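Long-range contacts in amphinase-2 (Rana pipiens, PDB 2P7S), which is a cytotoxic ribonuclease that cleaves polymeric RNA such as poly(U) and poly(C), ribosomal RNA and the dinucleotides CpA and UpA: residues K12-T17 with P43-I48; A22-N27 with T75-K80; V66-T71 with I98-N103. One frame throughout, in Å; residues are numbered along the deposited sequence.

Interaction 1. Residues K12-T17 with P43-I48. With GOL (glycerol), chain E; ACT (acetate ion), chain D; ACT (acetate ion), chain C.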
loop_
_atom_site.group_PDB
_atom_site.type_symbol
_atom_site.label_atom_id
_atom_site.label_comp_id
_atom_site.label_asym_id
_atom_site.label_seq_id
_atom_site.Cartn_x
_atom_site.Cartn_y
_atom_site.Cartn_z
ATOM N N LYS A 12 -2.952 -2.268 6.323
ATOM C CA LYS A 12 -1.846 -1.521 6.930
ATOM C C LYS A 12 -0.545 -2.314 6.866
ATOM O O LYS A 12 0.512 -1.777 6.532
ATOM C CB LYS A 12 -2.138 -1.198 8.403
ATOM C CG LYS A 12 -3.129 -0.067 8.640
ATOM C CD LYS A 12 -3.233 0.276 10.130
ATOM C CE LYS A 12 -3.845 -0.868 10.926
ATOM N NZ LYS A 12 -3.892 -0.576 12.394
ATOM N N THR A 13 -0.634 -3.595 7.202
ATOM C CA THR A 13 0.528 -4.473 7.214
ATOM C C THR A 13 1.126 -4.620 5.820
ATOM O O THR A 13 2.334 -4.504 5.633
ATOM C CB THR A 13 0.151 -5.884 7.759
ATOM O OG1 THR A 13 -0.226 -5.783 9.141
ATOM C CG2 THR A 13 1.334 -6.843 7.643
ATOM N N LYS A 14 0.263 -4.857 4.842
ATOM C CA LYS A 14 0.699 -5.048 3.475
ATOM C C LYS A 14 1.091 -3.785 2.703
ATOM O O LYS A 14 1.973 -3.841 1.848
ATOM C CB LYS A 14 -0.391 -5.788 2.691
ATOM C CG LYS A 14 0.045 -6.223 1.300
ATOM C CD LYS A 14 -1.011 -7.073 0.603
ATOM C CE LYS A 14 -0.465 -7.618 -0.708
ATOM N NZ LYS A 14 -1.491 -8.378 -1.462
ATOM N N HIS A 15 0.465 -2.653 3.013
ATOM C CA HIS A 15 0.721 -1.427 2.259
ATOM C C HIS A 15 1.257 -0.186 2.942
ATOM O O HIS A 15 1.696 0.736 2.254
ATOM C CB HIS A 15 -0.557 -1.017 1.523
ATOM C CG HIS A 15 -1.028 -2.033 0.539
ATOM N ND1 HIS A 15 -0.353 -2.290 -0.630
ATOM C CD2 HIS A 15 -2.087 -2.877 0.560
ATOM C CE1 HIS A 15 -0.975 -3.250 -1.291
ATOM N NE2 HIS A 15 -2.030 -3.624 -0.590
ATOM N N ILE A 16 1.209 -0.115 4.265
ATOM C CA ILE A 16 1.697 1.091 4.910
ATOM C C ILE A 16 3.031 0.885 5.610
ATOM O O ILE A 16 3.216 -0.076 6.359
ATOM C CB ILE A 16 0.662 1.652 5.906
ATOM C CG1 ILE A 16 -0.685 1.836 5.195
ATOM C CG2 ILE A 16 1.140 3.000 6.438
ATOM C CD1 ILE A 16 -1.753 2.523 6.026
ATOM N N THR A 17 3.970 1.785 5.345
ATOM C CA THR A 17 5.281 1.676 5.961
ATOM C C THR A 17 5.747 2.963 6.625
ATOM O O THR A 17 5.497 4.069 6.126
ATOM C CB THR A 17 6.360 1.234 4.937
ATOM O OG1 THR A 17 7.609 1.067 5.624
ATOM C CG2 THR A 17 6.537 2.271 3.838
ATOM N N PRO A 43 4.657 -11.134 -7.023
ATOM C CA PRO A 43 5.059 -10.361 -8.205
ATOM C C PRO A 43 5.065 -8.837 -8.085
ATOM O O PRO A 43 5.935 -8.169 -8.656
ATOM C CB PRO A 43 4.098 -10.861 -9.291
ATOM C CG PRO A 43 2.896 -11.273 -8.516
ATOM C CD PRO A 43 3.484 -11.974 -7.321
ATOM N N ILE A 44 4.117 -8.270 -7.349
ATOM C CA ILE A 44 4.085 -6.818 -7.236
ATOM C C ILE A 44 3.310 -6.275 -6.039
ATOM O O ILE A 44 2.306 -6.860 -5.613
ATOM C CB ILE A 44 3.502 -6.198 -8.530
ATOM C CG1 ILE A 44 3.548 -4.670 -8.454
ATOM C CG2 ILE A 44 2.063 -6.688 -8.739
ATOM C CD1 ILE A 44 3.183 -3.981 -9.756
ATOM N N ASN A 45 3.794 -5.163 -5.493
ATOM C CA ASN A 45 3.130 -4.503 -4.366
ATOM C C ASN A 45 3.574 -3.057 -4.217
ATOM O O ASN A 45 4.726 -2.725 -4.490
ATOM C CB ASN A 45 3.394 -5.223 -3.045
ATOM C CG ASN A 45 2.462 -4.739 -1.934
ATOM O OD1 ASN A 45 1.243 -4.901 -2.028
ATOM N ND2 ASN A 45 3.025 -4.128 -0.899
ATOM N N THR A 46 2.653 -2.200 -3.782
ATOM C CA THR A 46 2.961 -0.786 -3.583
ATOM C C THR A 46 2.882 -0.437 -2.096
ATOM O O THR A 46 1.934 -0.820 -1.402
ATOM C CB THR A 46 1.989 0.117 -4.383
ATOM O OG1 THR A 46 2.217 -0.068 -5.786
ATOM C CG2 THR A 46 2.214 1.578 -4.044
ATOM N N PHE A 47 3.904 0.264 -1.611
ATOM C CA PHE A 47 3.984 0.676 -0.217
ATOM C C PHE A 47 3.785 2.177 -0.066
ATOM O O PHE A 47 4.318 2.966 -0.843
ATOM C CB PHE A 47 5.340 0.275 0.368
ATOM C CG PHE A 47 5.553 -1.207 0.426
ATOM C CD1 PHE A 47 6.091 -1.894 -0.658
ATOM C CD2 PHE A 47 5.179 -1.925 1.557
ATOM C CE1 PHE A 47 6.249 -3.278 -0.611
ATOM C CE2 PHE A 47 5.330 -3.313 1.614
ATOM C CZ PHE A 47 5.865 -3.990 0.530
ATOM N N ILE A 48 3.034 2.565 0.959
ATOM C CA ILE A 48 2.729 3.969 1.208
ATOM C C ILE A 48 3.560 4.471 2.388
ATOM O O ILE A 48 3.421 3.977 3.506
ATOM C CB ILE A 48 1.225 4.151 1.542
ATOM C CG1 ILE A 48 0.366 3.421 0.510
ATOM C CG2 ILE A 48 0.870 5.627 1.569
ATOM C CD1 ILE A 48 -1.051 3.130 0.999
HETATM C C1 GOL E . -1.339 -3.768 -4.646
HETATM O O1 GOL E . -0.036 -3.208 -4.510
HETATM C C2 GOL E . -1.454 -5.071 -3.853
HETATM O O2 GOL E . -0.494 -6.056 -4.250
HETATM C C3 GOL E . -2.865 -5.643 -4.008
HETATM O O3 GOL E . -2.951 -6.849 -3.244
HETATM C C ACT D . -5.049 -5.594 -0.079
HETATM O O ACT D . -5.638 -6.637 -0.437
HETATM O OXT ACT D . -4.662 -4.575 -0.821
HETATM C CH3 ACT D . -4.734 -5.486 1.406
HETATM C C ACT C . 0.518 0.209 -9.000
HETATM O O ACT C . -0.396 0.885 -9.526
HETATM O OXT ACT C . 0.535 -0.367 -7.814
HETATM C CH3 ACT C . 1.777 0.023 -9.831
#
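His-15 makes the central contact. His-15 ND1 donates to Thr-46 O at 2.8 Å. The bond is nearly straight, at 174°, and lies in the ring plane, fixing how the ring is turned. Elsewhere on the ring edge, His-15 NE2 donates to OXT of one of two acetates, 2.8 Å away. With both nitrogens donating, the ring is probably protonated. The aliphatic CG of Lys-14 lies over one ring face, near its rim. His-15 is probably the proton acceptor of the pancreatic ribonuclease active site, and Asn-45 and Thr-46 belong to its probable substrate site. Glycerol, probably from the crystallisation liquor, sits there: its O1 accepts from Thr-46 N at 3.0 Å. The extended Lys-14 chain carries NZ to glycerol O3 and to a salt bridge with Asp-38. In the next shell, Asn-45 ND2 donates to Lys-14 O at 3.0 Å, close to the amide plane. Ile-48 N donates to His-15 O at 2.6 Å, nearly along the C=O axis. Thr-17 N returns to Ile-48 O at 2.9 Å. These bonds make Ile-16 and Ile-48 a parallel bridge, joining strand 16-17, right after helix 6-15, to strand 45-49. Farther out, the Phe-11 and Phe-108 rings meet that of His-15.

Interaction 2. Residues A22-N27 with T75-K80. With NAG (2-acetamido-2-deoxy-beta-D-glucopyranose), chain B.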
loop_
_atom_site.group_PDB
_atom_site.type_symbol
_atom_site.label_atom_id
_atom_site.label_comp_id
_atom_site.label_asym_id
_atom_site.label_seq_id
_atom_site.Cartn_x
_atom_site.Cartn_y
_atom_site.Cartn_z
ATOM N N ALA A 22 14.433 5.981 1.217
ATOM C CA ALA A 22 15.832 5.577 1.112
ATOM C C ALA A 22 16.162 4.305 1.890
ATOM O O ALA A 22 16.965 3.486 1.442
ATOM C CB ALA A 22 16.716 6.713 1.581
ATOM N N ASP A 23 15.551 4.140 3.059
ATOM C CA ASP A 23 15.814 2.961 3.875
ATOM C C ASP A 23 14.993 1.754 3.463
ATOM O O ASP A 23 15.273 0.638 3.894
ATOM C CB ASP A 23 15.538 3.244 5.355
ATOM C CG ASP A 23 16.555 4.175 5.967
ATOM O OD1 ASP A 23 17.729 4.119 5.543
ATOM O OD2 ASP A 23 16.182 4.949 6.877
ATOM N N PHE A 24 13.973 1.977 2.642
ATOM C CA PHE A 24 13.126 0.876 2.223
ATOM C C PHE A 24 13.855 -0.010 1.227
ATOM O O PHE A 24 14.526 0.478 0.316
ATOM C CB PHE A 24 11.829 1.389 1.591
ATOM C CG PHE A 24 10.766 0.335 1.478
ATOM C CD1 PHE A 24 9.966 0.017 2.572
ATOM C CD2 PHE A 24 10.604 -0.382 0.297
ATOM C CE1 PHE A 24 9.014 -1.008 2.495
ATOM C CE2 PHE A 24 9.665 -1.405 0.207
ATOM C CZ PHE A 24 8.867 -1.720 1.307
ATOM N N ASN A 25 13.710 -1.317 1.403
ATOM C CA ASN A 25 14.352 -2.275 0.516
ATOM C C ASN A 25 13.356 -3.347 0.123
ATOM O O ASN A 25 12.954 -4.171 0.947
ATOM C CB ASN A 25 15.555 -2.928 1.204
ATOM C CG ASN A 25 16.367 -3.791 0.256
ATOM O OD1 ASN A 25 15.815 -4.473 -0.603
ATOM N ND2 ASN A 25 17.684 -3.778 0.419
ATOM N N CYS A 26 12.953 -3.332 -1.141
ATOM C CA CYS A 26 12.005 -4.317 -1.636
ATOM C C CYS A 26 12.451 -5.756 -1.377
ATOM O O CYS A 26 11.644 -6.604 -0.994
ATOM C CB CYS A 26 11.794 -4.133 -3.138
ATOM S SG CYS A 26 10.798 -2.677 -3.600
ATOM N N ASN A 27 13.729 -6.038 -1.600
ATOM C CA ASN A 27 14.228 -7.397 -1.404
ATOM C C ASN A 27 14.049 -7.884 0.018
ATOM O O ASN A 27 13.902 -9.083 0.256
ATOM C CB ASN A 27 15.696 -7.483 -1.814
ATOM C CG ASN A 27 15.906 -7.062 -3.237
ATOM O OD1 ASN A 27 15.070 -7.357 -4.095
ATOM N ND2 ASN A 27 17.011 -6.373 -3.506
ATOM N N THR A 75 3.876 9.475 -0.887
ATOM C CA THR A 75 5.157 8.995 -1.399
ATOM C C THR A 75 4.960 7.487 -1.508
ATOM O O THR A 75 4.643 6.830 -0.512
ATOM C CB THR A 75 6.298 9.293 -0.416
ATOM O OG1 THR A 75 6.369 10.705 -0.190
ATOM C CG2 THR A 75 7.626 8.807 -0.978
ATOM N N LEU A 76 5.153 6.944 -2.709
ATOM C CA LEU A 76 4.929 5.524 -2.965
ATOM C C LEU A 76 6.092 4.728 -3.538
ATOM O O LEU A 76 6.711 5.144 -4.515
ATOM C CB LEU A 76 3.766 5.377 -3.938
ATOM C CG LEU A 76 2.469 6.105 -3.607
ATOM C CD1 LEU A 76 1.617 6.185 -4.865
ATOM C CD2 LEU A 76 1.738 5.376 -2.492
ATOM N N THR A 77 6.367 3.574 -2.936
ATOM C CA THR A 77 7.412 2.687 -3.425
ATOM C C THR A 77 6.736 1.450 -4.000
ATOM O O THR A 77 5.955 0.780 -3.325
ATOM C CB THR A 77 8.365 2.243 -2.311
ATOM O OG1 THR A 77 9.150 3.359 -1.889
ATOM C CG2 THR A 77 9.285 1.131 -2.803
ATOM N N THR A 78 7.023 1.156 -5.259
ATOM C CA THR A 78 6.439 -0.011 -5.887
ATOM C C THR A 78 7.539 -1.040 -6.129
ATOM O O THR A 78 8.579 -0.717 -6.695
ATOM C CB THR A 78 5.754 0.373 -7.228
ATOM O OG1 THR A 78 4.623 1.211 -6.957
ATOM C CG2 THR A 78 5.288 -0.869 -7.971
ATOM N N CYS A 79 7.315 -2.261 -5.651
ATOM C CA CYS A 79 8.262 -3.360 -5.831
ATOM C C CYS A 79 7.696 -4.250 -6.935
ATOM O O CYS A 79 6.554 -4.705 -6.836
ATOM C CB CYS A 79 8.372 -4.181 -4.552
ATOM S SG CYS A 79 8.904 -3.228 -3.097
ATOM N N LYS A 80 8.487 -4.518 -7.970
ATOM C CA LYS A 80 7.983 -5.339 -9.066
ATOM C C LYS A 80 9.069 -6.087 -9.839
ATOM O O LYS A 80 10.265 -5.977 -9.538
ATOM C CB LYS A 80 7.215 -4.452 -10.044
ATOM C CG LYS A 80 8.097 -3.428 -10.745
ATOM C CD LYS A 80 7.286 -2.593 -11.716
ATOM C CE LYS A 80 8.173 -1.678 -12.537
ATOM N NZ LYS A 80 7.374 -0.919 -13.538
HETATM C C1 NAG B . 17.194 -5.780 -4.816
HETATM C C2 NAG B . 18.117 -4.559 -4.711
HETATM C C3 NAG B . 18.331 -3.956 -6.101
HETATM C C4 NAG B . 18.894 -5.033 -7.027
HETATM C C5 NAG B . 17.905 -6.207 -7.074
HETATM C C6 NAG B . 18.361 -7.350 -7.973
HETATM C C7 NAG B . 18.297 -2.871 -2.998
HETATM C C8 NAG B . 17.603 -1.835 -2.129
HETATM N N2 NAG B . 17.529 -3.572 -3.825
HETATM O O3 NAG B . 19.228 -2.859 -6.025
HETATM O O4 NAG B . 19.092 -4.490 -8.347
HETATM O O5 NAG B . 17.725 -6.746 -5.744
HETATM O O6 NAG B . 19.575 -7.918 -7.507
HETATM O O7 NAG B . 19.516 -3.024 -2.918
#
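The side chains of Phe-24 and Cys-26 point to the strand, and those of Thr-77 and Cys-79 point back at them. The two cysteines are joined, with Cys-26 SG 2.0 Å from Cys-79 SG. The disulfide is turned by -84° about its S-S bond, close to a right angle. In both cysteines SG lies anti to the carbonyl carbon. The ring of Phe-24 stands beside the bridge. CG is anti to the backbone N (chi1 -164°), which brings the ring to the strand. Cys-79 SG meets the ring at its edge, 3.8 Å from Phe-24 CE2 and close to the ring plane. This is a sulfur-aromatic contact made at the rim and not over the face. The methyl CG2 of Thr-77 approaches the ring obliquely, 3.7 Å from Phe-24 CD2. Thr-77 OG1 bonds to His-49 instead. Asn-25 and Asn-27 start out away from the strand. Asn-25 is the N-cap of helix 26-29, and its OD1 accepts a weak bond from Asn-27 N at 2.8 Å. Asn-27 ND2 carries an N-linked GlcNAc, whose acetyl methyl C8 lies 3.2 Å from Asn-25 ND2. An alanine in place of Asn-25 would take away the capping OD1 and the amide beside the sugar's methyl, and would probably loosen the start of the helix somewhat. Tying the second helix to a central strand by a disulfide is a feature of the pancreatic ribonuclease fold.

Interaction 3. Residues V66-T71 with I98-N103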
loop_
_atom_site.group_PDB
_atom_site.type_symbol
_atom_site.label_atom_id
_atom_site.label_comp_id
_atom_site.label_asym_id
_atom_site.label_seq_id
_atom_site.Cartn_x
_atom_site.Cartn_y
_atom_site.Cartn_z
ATOM N N VAL A 66 -16.634 0.470 -1.749
ATOM C CA VAL A 66 -16.482 1.290 -2.943
ATOM C C VAL A 66 -15.059 1.807 -3.093
ATOM O O VAL A 66 -14.357 2.011 -2.101
ATOM C CB VAL A 66 -17.420 2.513 -2.896
ATOM C CG1 VAL A 66 -18.863 2.069 -3.040
ATOM C CG2 VAL A 66 -17.223 3.260 -1.579
ATOM N N ASN A 67 -14.637 2.020 -4.336
ATOM C CA ASN A 67 -13.300 2.537 -4.602
ATOM C C ASN A 67 -13.310 4.047 -4.436
ATOM O O ASN A 67 -14.256 4.715 -4.854
ATOM C CB ASN A 67 -12.849 2.183 -6.026
ATOM C CG ASN A 67 -12.509 0.718 -6.179
ATOM O OD1 ASN A 67 -12.582 -0.053 -5.220
ATOM N ND2 ASN A 67 -12.124 0.324 -7.389
ATOM N N LYS A 68 -12.258 4.579 -3.822
ATOM C CA LYS A 68 -12.135 6.017 -3.598
ATOM C C LYS A 68 -10.740 6.524 -3.958
ATOM O O LYS A 68 -9.742 5.867 -3.667
ATOM C CB LYS A 68 -12.407 6.350 -2.124
ATOM C CG LYS A 68 -13.832 6.083 -1.650
ATOM C CD LYS A 68 -14.818 7.037 -2.310
ATOM C CE LYS A 68 -16.218 6.880 -1.724
ATOM N NZ LYS A 68 -17.180 7.852 -2.324
ATOM N N SER A 69 -10.676 7.695 -4.588
ATOM C CA SER A 69 -9.398 8.312 -4.946
ATOM C C SER A 69 -9.009 9.226 -3.789
ATOM O O SER A 69 -9.867 9.894 -3.216
ATOM C CB SER A 69 -9.529 9.163 -6.221
ATOM O OG SER A 69 -9.793 8.373 -7.367
ATOM N N SER A 70 -7.729 9.253 -3.434
ATOM C CA SER A 70 -7.281 10.119 -2.351
ATOM C C SER A 70 -7.216 11.546 -2.884
ATOM O O SER A 70 -6.939 11.762 -4.061
ATOM C CB SER A 70 -5.899 9.690 -1.847
ATOM O OG SER A 70 -4.915 9.848 -2.854
ATOM N N THR A 71 -7.476 12.518 -2.020
ATOM C CA THR A 71 -7.443 13.911 -2.431
ATOM C C THR A 71 -6.044 14.482 -2.249
ATOM O O THR A 71 -5.724 15.555 -2.760
ATOM C CB THR A 71 -8.470 14.750 -1.635
ATOM O OG1 THR A 71 -8.280 14.547 -0.229
ATOM C CG2 THR A 71 -9.886 14.339 -2.014
ATOM N N ILE A 98 -8.019 3.261 -3.762
ATOM C CA ILE A 98 -8.210 2.138 -2.856
ATOM C C ILE A 98 -9.677 1.759 -2.748
ATOM O O ILE A 98 -10.562 2.524 -3.142
ATOM C CB ILE A 98 -7.710 2.478 -1.425
ATOM C CG1 ILE A 98 -8.543 3.622 -0.845
ATOM C CG2 ILE A 98 -6.242 2.867 -1.453
ATOM C CD1 ILE A 98 -8.166 4.001 0.575
ATOM N N THR A 99 -9.931 0.568 -2.226
ATOM C CA THR A 99 -11.303 0.127 -2.022
ATOM C C THR A 99 -11.536 0.348 -0.539
ATOM O O THR A 99 -10.690 -0.004 0.283
ATOM C CB THR A 99 -11.500 -1.371 -2.308
ATOM O OG1 THR A 99 -11.056 -1.670 -3.635
ATOM C CG2 THR A 99 -12.975 -1.743 -2.176
ATOM N N CYS A 100 -12.671 0.952 -0.212
ATOM C CA CYS A 100 -13.033 1.215 1.172
ATOM C C CYS A 100 -14.179 0.299 1.553
ATOM O O CYS A 100 -14.970 -0.103 0.697
ATOM C CB CYS A 100 -13.541 2.647 1.346
ATOM S SG CYS A 100 -12.386 4.012 1.034
ATOM N N ARG A 101 -14.248 -0.033 2.837
ATOM C CA ARG A 101 -15.346 -0.821 3.384
ATOM C C ARG A 101 -15.786 0.207 4.413
ATOM O O ARG A 101 -15.242 0.265 5.515
ATOM C CB ARG A 101 -14.847 -2.094 4.067
ATOM C CG ARG A 101 -15.962 -3.094 4.418
ATOM C CD ARG A 101 -16.795 -2.632 5.606
ATOM N NE ARG A 101 -16.029 -2.667 6.851
ATOM C CZ ARG A 101 -16.448 -2.154 8.006
ATOM N NH1 ARG A 101 -17.632 -1.560 8.082
ATOM N NH2 ARG A 101 -15.680 -2.233 9.087
ATOM N N ASP A 102 -16.735 1.053 4.020
ATOM C CA ASP A 102 -17.196 2.134 4.876
ATOM C C ASP A 102 -15.988 3.037 5.185
ATOM O O ASP A 102 -15.365 3.571 4.262
ATOM C CB ASP A 102 -17.824 1.583 6.164
ATOM C CG ASP A 102 -19.129 0.830 5.905
ATOM O OD1 ASP A 102 -20.022 1.390 5.235
ATOM O OD2 ASP A 102 -19.261 -0.319 6.371
ATOM N N ASN A 103 -15.632 3.190 6.459
ATOM C CA ASN A 103 -14.519 4.067 6.829
ATOM C C ASN A 103 -13.123 3.434 6.842
ATOM O O ASN A 103 -12.144 4.093 7.201
ATOM C CB ASN A 103 -14.804 4.709 8.195
ATOM C CG ASN A 103 -14.965 3.681 9.313
ATOM O OD1 ASN A 103 -15.612 2.638 9.140
ATOM N ND2 ASN A 103 -14.390 3.982 10.474
#
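The carbonyl O of Ile-98 is gripped twice. Lys-68 N donates to Ile-98 O at 2.7 Å, nearly along the C=O axis, and Asn-67 CA adds a CA-H...O contact to the same oxygen at 3.1 Å. Val-66 O is held in a similar way. Cys-100 N donates to Val-66 O at 2.7 Å from above the carbonyl plane, and Thr-99 CA makes a longer CA-H...O contact. Two further bonds complete the ladder. Val-66 N donates to Cys-100 O at 3.0 Å, and Ile-98 N donates to Lys-68 O at 3.1 Å in an almost straight line. Val-66 with Cys-100 and Lys-68 with Ile-98 are therefore antiparallel hydrogen-bonded pairs. Between them Asn-67 and Thr-99 form a non-hydrogen-bonded pair. Their side chains bond instead. Thr-99 OG1 donates to Asn-67 OD1 at 2.7 Å, again from above the carbonyl plane, and the two side chains cross obliquely. In both residues the bonding branch is anti to the carbonyl carbon. Asn-67 is a predicted N-glycosylation site but carries no sugar here. On the face that holds Val-66, Lys-68, Ile-98 and Cys-100, Lys-68 CG rests 3.7 Å from Cys-100 SG. The lysine chain then bends at chi2 (-68°) and leads away from the other strand. Cys-100 SG is bonded to Cys-59, so this face is tied to the chain beyond helix 52-56. The segments 66-69 and 98-101 run at 126° to each other, well short of a straight antiparallel course. Strand 65-69 lies along one edge of strand 86-101, while strand 104-111 also pairs with strand 86-101, through backbone bonds of Thr-99 to Val-106 and His-107. Val-109 of strand 104-111 touches both Asn-67 and Thr-99.

In the fold
All three interactions reach one mixed sheet. Interactions 1 and 2 have centres about 9 Å apart and touch. Phe-47 N lies 2.7 Å from Thr-77 O, a probable hydrogen bond between adjacent strands, and Phe-47 CD1 packs 3.4 Å from Phe-24 CZ. Their segments alternate along the chain. Thr-78 of interaction 2 bonds to Thr-46 of the probable substrate site. Interaction 3 lies farther off, its centre about 16 Å from that of interaction 1 and 23 Å from that of interaction 2. It still borders the active site: the Thr-99 side chain is about 4 Å from that of His-107, the probable proton donor, which is itself about 6 Å from the His-15 side chain.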